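Side-chain contacts in conserved hypothetical protein (Streptococcus pyogenes, PDB 2EWC), which is of unknown function but belongs to the highly conserved YjgF family and is named a putative translation initiation inhibitor: residues L58-D61 / A62-Q65; E85-N88 / G89-A93. One frame throughout, in Å; residues are numbered along the deposited sequence.

Contact 1 of 2, residues L58-D61 / A62-Q65; sequences LTLD and AVVQ
With its CG anti to the carbonyl carbon (chi1 -63°) and its second torsion extended, Leu58 brings both terminal methyls up to the methyl of Ala62, while Val63 sets CG2 anti to its own carbonyl carbon, which places that methyl beside the Leu60 backbone, 4.0 Å from Leu60 CA. The Leu58 contact is shared along the side chain: CB and both terminal methyls, CD1 and CD2, each lie 4.1 Å from Ala62 CB. The same alanine methyl also comes within 3.3 Å of Thr59 O, because the backbone doubles back here. Ala62 N donates to Thr59 O at 2.8 Å, and Val63 N follows one residue on, donating to Leu60 O at 3.0 Å. Neither acceptor is approached in its carbonyl plane; the donor stands 45° out of it at Thr59 O and 67° at Leu60 O. Val63 CG2 only loosely meets Leu60 CD2. Leu60 itself turns away to pack on Met49 and Leu53 of helix 38-54, and Val63 also reaches Leu53. Asp61 O is bonded to Arg6 of the second subunit. Two successive i to i+3 bonds are the mark of a short 3-10 turn, which here leads the chain from the loop after helix 38-54 into strand 63-70, where Val64 and Gln65 form a classic beta bulge opposite Val117.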
loop_
_atom_site.group_PDB
_atom_site.type_symbol
_atom_site.label_atom_id
_atom_site.label_comp_id
_atom_site.label_asym_id
_atom_site.label_seq_id
_atom_site.Cartn_x
_atom_site.Cartn_y
_atom_site.Cartn_z
ATOM N N LEU B 58 -26.084 40.551 -6.401
ATOM C CA LEU B 58 -25.482 39.400 -5.745
ATOM C C LEU B 58 -24.226 39.787 -4.982
ATOM O O LEU B 58 -23.721 40.904 -5.081
ATOM C CB LEU B 58 -25.190 38.264 -6.737
ATOM C CG LEU B 58 -26.399 37.639 -7.448
ATOM C CD1 LEU B 58 -25.927 36.637 -8.465
ATOM C CD2 LEU B 58 -27.381 37.006 -6.435
ATOM N N THR B 59 -23.721 38.802 -4.257
ATOM C CA THR B 59 -22.698 38.942 -3.263
ATOM C C THR B 59 -21.804 37.682 -3.442
ATOM O O THR B 59 -22.221 36.692 -4.081
ATOM C CB THR B 59 -23.460 38.984 -1.919
ATOM O OG1 THR B 59 -23.256 40.238 -1.235
ATOM C CG2 THR B 59 -23.190 37.800 -1.043
ATOM N N LEU B 60 -20.584 37.723 -2.906
ATOM C CA LEU B 60 -19.671 36.565 -2.887
ATOM C C LEU B 60 -20.287 35.277 -2.323
ATOM O O LEU B 60 -19.814 34.179 -2.654
ATOM C CB LEU B 60 -18.405 36.884 -2.084
ATOM C CG LEU B 60 -17.469 37.981 -2.613
ATOM C CD1 LEU B 60 -16.280 38.162 -1.714
ATOM C CD2 LEU B 60 -17.033 37.692 -4.010
ATOM N N ASP B 61 -21.308 35.411 -1.461
ATOM C CA ASP B 61 -22.073 34.262 -0.965
ATOM C C ASP B 61 -22.749 33.504 -2.141
ATOM O O ASP B 61 -23.068 32.330 -2.000
ATOM C CB ASP B 61 -23.150 34.683 0.049
ATOM C CG ASP B 61 -22.636 34.803 1.520
ATOM O OD1 ASP B 61 -21.403 34.865 1.812
ATOM O OD2 ASP B 61 -23.524 34.871 2.407
ATOM N N ALA B 62 -22.973 34.170 -3.280
ATOM C CA ALA B 62 -23.571 33.503 -4.453
ATOM C C ALA B 62 -22.551 32.778 -5.308
ATOM O O ALA B 62 -22.925 32.037 -6.208
ATOM C CB ALA B 62 -24.335 34.495 -5.303
ATOM N N VAL B 63 -21.259 32.965 -5.041
ATOM C CA VAL B 63 -20.261 32.360 -5.924
ATOM C C VAL B 63 -20.076 30.861 -5.661
ATOM O O VAL B 63 -19.796 30.452 -4.538
ATOM C CB VAL B 63 -18.921 33.102 -5.872
ATOM C CG1 VAL B 63 -17.901 32.433 -6.843
ATOM C CG2 VAL B 63 -19.129 34.550 -6.272
ATOM N N VAL B 64 -20.254 30.055 -6.707
ATOM C CA VAL B 64 -20.210 28.600 -6.585
ATOM C C VAL B 64 -18.885 27.986 -7.039
ATOM O O VAL B 64 -18.489 26.927 -6.530
ATOM C CB VAL B 64 -21.427 27.884 -7.283
ATOM C CG1 VAL B 64 -22.759 28.374 -6.697
ATOM C CG2 VAL B 64 -21.422 28.055 -8.808
ATOM N N GLN B 65 -18.189 28.650 -7.957
ATOM C CA GLN B 65 -16.955 28.087 -8.532
ATOM C C GLN B 65 -16.045 29.214 -8.986
ATOM O O GLN B 65 -16.523 30.221 -9.483
ATOM C CB GLN B 65 -17.256 27.114 -9.701
ATOM C CG GLN B 65 -16.092 26.186 -10.055
ATOM C CD GLN B 65 -15.085 26.844 -10.996
ATOM O OE1 GLN B 65 -15.433 27.774 -11.719
ATOM N NE2 GLN B 65 -13.828 26.363 -10.987
#

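Contact 2 of 2, residues E85-N88 / G89-A93; sequences ERFN and GRYPA
Phe87 meets both Tyr91 and Pro92 with different parts of its side chain. Its CG is anti to its carbonyl carbon (chi1 -76°), an orientation that sets CB and the ring beside Arg90 O, Tyr91 and Pro92. CB comes within 3.6 Å of Tyr91 CD1, at a slant to the tyrosine ring, while the CD2-CE2 side of the phenylalanine ring lies against the proline, with CE2 3.7 Å from Pro92 CD. The Phe87 and Pro92 side chains cross at about a right angle. On the proline, CD and CG make the contact. Near the plane of the Phe87 ring, at its edge, sits the carbonyl oxygen of Arg90, 3.4 Å from Phe87 CD2. The next shell is the backbone that turns these groups together. Arg90 N donates to Phe87 O at 3.1 Å, closing a type I' beta turn in which Asn88 and Gly89 both have positive phi; Asn88 is the first residue to leave the helical conformation. The C atom of Gly89 lies 3.8 Å above one face of the Tyr91 ring, offset toward its rim, so the ring folds back over the turn. Further out, Phe87 packs on Leu60, Met49 and Met66, and Pro92 on Val63 and Met66. Tyr91 O is bonded to Thr16 of the second subunit. The contact thus divides its chemistry: apolar carbon is turned into the protein, whereas at the turn a water donates to Asn88 O at 2.8 Å and accepts from Arg90 NH1 at 3.1 Å, bridging the backbone to an arginine whose chain is extended from CG to NE, and whose charge the nearby Asp61 carboxylate may also favour.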
loop_
_atom_site.group_PDB
_atom_site.type_symbol
_atom_site.label_atom_id
_atom_site.label_comp_id
_atom_site.label_asym_id
_atom_site.label_seq_id
_atom_site.Cartn_x
_atom_site.Cartn_y
_atom_site.Cartn_z
ATOM N N GLU B 85 -10.743 35.939 4.842
ATOM C CA GLU B 85 -11.169 37.271 5.289
ATOM C C GLU B 85 -12.381 37.841 4.527
ATOM O O GLU B 85 -13.195 38.565 5.099
ATOM C CB GLU B 85 -9.994 38.253 5.237
ATOM C CG GLU B 85 -8.864 37.947 6.252
ATOM C CD GLU B 85 -7.688 38.933 6.151
ATOM O OE1 GLU B 85 -7.827 39.916 5.371
ATOM O OE2 GLU B 85 -6.639 38.731 6.832
ATOM N N ARG B 86 -12.514 37.513 3.247
ATOM C CA ARG B 86 -13.572 38.111 2.421
ATOM C C ARG B 86 -14.826 37.266 2.159
ATOM O O ARG B 86 -15.903 37.829 1.906
ATOM C CB ARG B 86 -12.978 38.638 1.119
ATOM C CG ARG B 86 -12.056 39.800 1.413
ATOM C CD ARG B 86 -11.531 40.373 0.159
ATOM N NE ARG B 86 -12.570 41.072 -0.574
ATOM C CZ ARG B 86 -12.316 41.969 -1.513
ATOM N NH1 ARG B 86 -11.059 42.276 -1.814
ATOM N NH2 ARG B 86 -13.314 42.555 -2.147
ATOM N N PHE B 87 -14.693 35.940 2.231
ATOM C CA PHE B 87 -15.810 35.010 1.994
ATOM C C PHE B 87 -16.527 34.538 3.277
ATOM O O PHE B 87 -17.607 33.948 3.198
ATOM C CB PHE B 87 -15.345 33.791 1.194
ATOM C CG PHE B 87 -15.136 34.058 -0.264
ATOM C CD1 PHE B 87 -14.005 34.744 -0.708
ATOM C CD2 PHE B 87 -16.057 33.593 -1.202
ATOM C CE1 PHE B 87 -13.784 34.969 -2.066
ATOM C CE2 PHE B 87 -15.867 33.823 -2.576
ATOM C CZ PHE B 87 -14.723 34.506 -3.016
ATOM N N ASN B 88 -15.912 34.759 4.444
ATOM C CA ASN B 88 -16.584 34.567 5.747
ATOM C C ASN B 88 -17.236 33.189 5.943
ATOM O O ASN B 88 -18.442 33.091 6.202
ATOM C CB ASN B 88 -17.659 35.639 5.951
ATOM C CG ASN B 88 -17.180 37.034 5.583
ATOM O OD1 ASN B 88 -16.359 37.637 6.296
ATOM N ND2 ASN B 88 -17.715 37.570 4.474
ATOM N N GLY B 89 -16.459 32.129 5.783
ATOM C CA GLY B 89 -16.965 30.790 6.035
ATOM C C GLY B 89 -17.841 30.192 4.950
ATOM O O GLY B 89 -18.239 29.026 5.067
ATOM N N ARG B 90 -18.161 30.966 3.910
ATOM C CA ARG B 90 -18.885 30.432 2.751
ATOM C C ARG B 90 -18.035 30.476 1.479
ATOM O O ARG B 90 -17.883 31.533 0.852
ATOM C CB ARG B 90 -20.224 31.161 2.580
ATOM C CG ARG B 90 -21.205 30.871 3.710
ATOM C CD ARG B 90 -22.391 31.804 3.698
ATOM N NE ARG B 90 -23.162 31.728 4.940
ATOM C CZ ARG B 90 -22.917 32.467 6.018
ATOM N NH1 ARG B 90 -21.904 33.334 6.018
ATOM N NH2 ARG B 90 -23.679 32.349 7.108
ATOM N N TYR B 91 -17.469 29.319 1.113
ATOM C CA TYR B 91 -16.459 29.231 0.043
ATOM C C TYR B 91 -16.962 28.493 -1.187
ATOM O O TYR B 91 -17.752 27.568 -1.061
ATOM C CB TYR B 91 -15.173 28.559 0.556
ATOM C CG TYR B 91 -14.710 29.087 1.909
ATOM C CD1 TYR B 91 -14.295 30.413 2.051
ATOM C CD2 TYR B 91 -14.728 28.272 3.044
ATOM C CE1 TYR B 91 -13.899 30.917 3.282
ATOM C CE2 TYR B 91 -14.322 28.768 4.295
ATOM C CZ TYR B 91 -13.906 30.089 4.394
ATOM O OH TYR B 91 -13.516 30.600 5.603
ATOM N N PRO B 92 -16.519 28.917 -2.390
ATOM C CA PRO B 92 -16.785 28.170 -3.622
ATOM C C PRO B 92 -15.850 26.963 -3.827
ATOM O O PRO B 92 -14.798 26.853 -3.166
ATOM C CB PRO B 92 -16.536 29.203 -4.708
ATOM C CG PRO B 92 -15.477 30.077 -4.137
ATOM C CD PRO B 92 -15.783 30.167 -2.661
ATOM N N ALA B 93 -16.263 26.047 -4.707
ATOM C CA ALA B 93 -15.335 25.062 -5.269
ATOM C C ALA B 93 -14.313 25.868 -6.061
ATOM O O ALA B 93 -14.661 26.901 -6.638
ATOM C CB ALA B 93 -16.055 24.116 -6.174
HETATM O O HOH W 1 -19.886 34.386 8.181
#

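Overall arrangement
Contacts 1 and 2 lie with their centres about 9 Å apart, on the same side of the chain's centre, and each leads into one of two neighbouring parallel strands, 63-70 and 93-98. They join where Ala93 N approaches Val64 O at 3.0 Å, a probable hydrogen bond, where Pro92 packs against the backbone of Val63, and where Asp61 packs on Arg90. One of six touching residues is exposed in contact 1 and three in contact 2, whose turn is nearer the surface. In contact 1 two backbone bonds of a 3-10 turn gather aliphatic side chains; contact 2 combines aromatic and proline packing with a turn closed by one backbone hydrogen bond and a bridging water. Helix 38-54 packs on both, and both touch the second subunit.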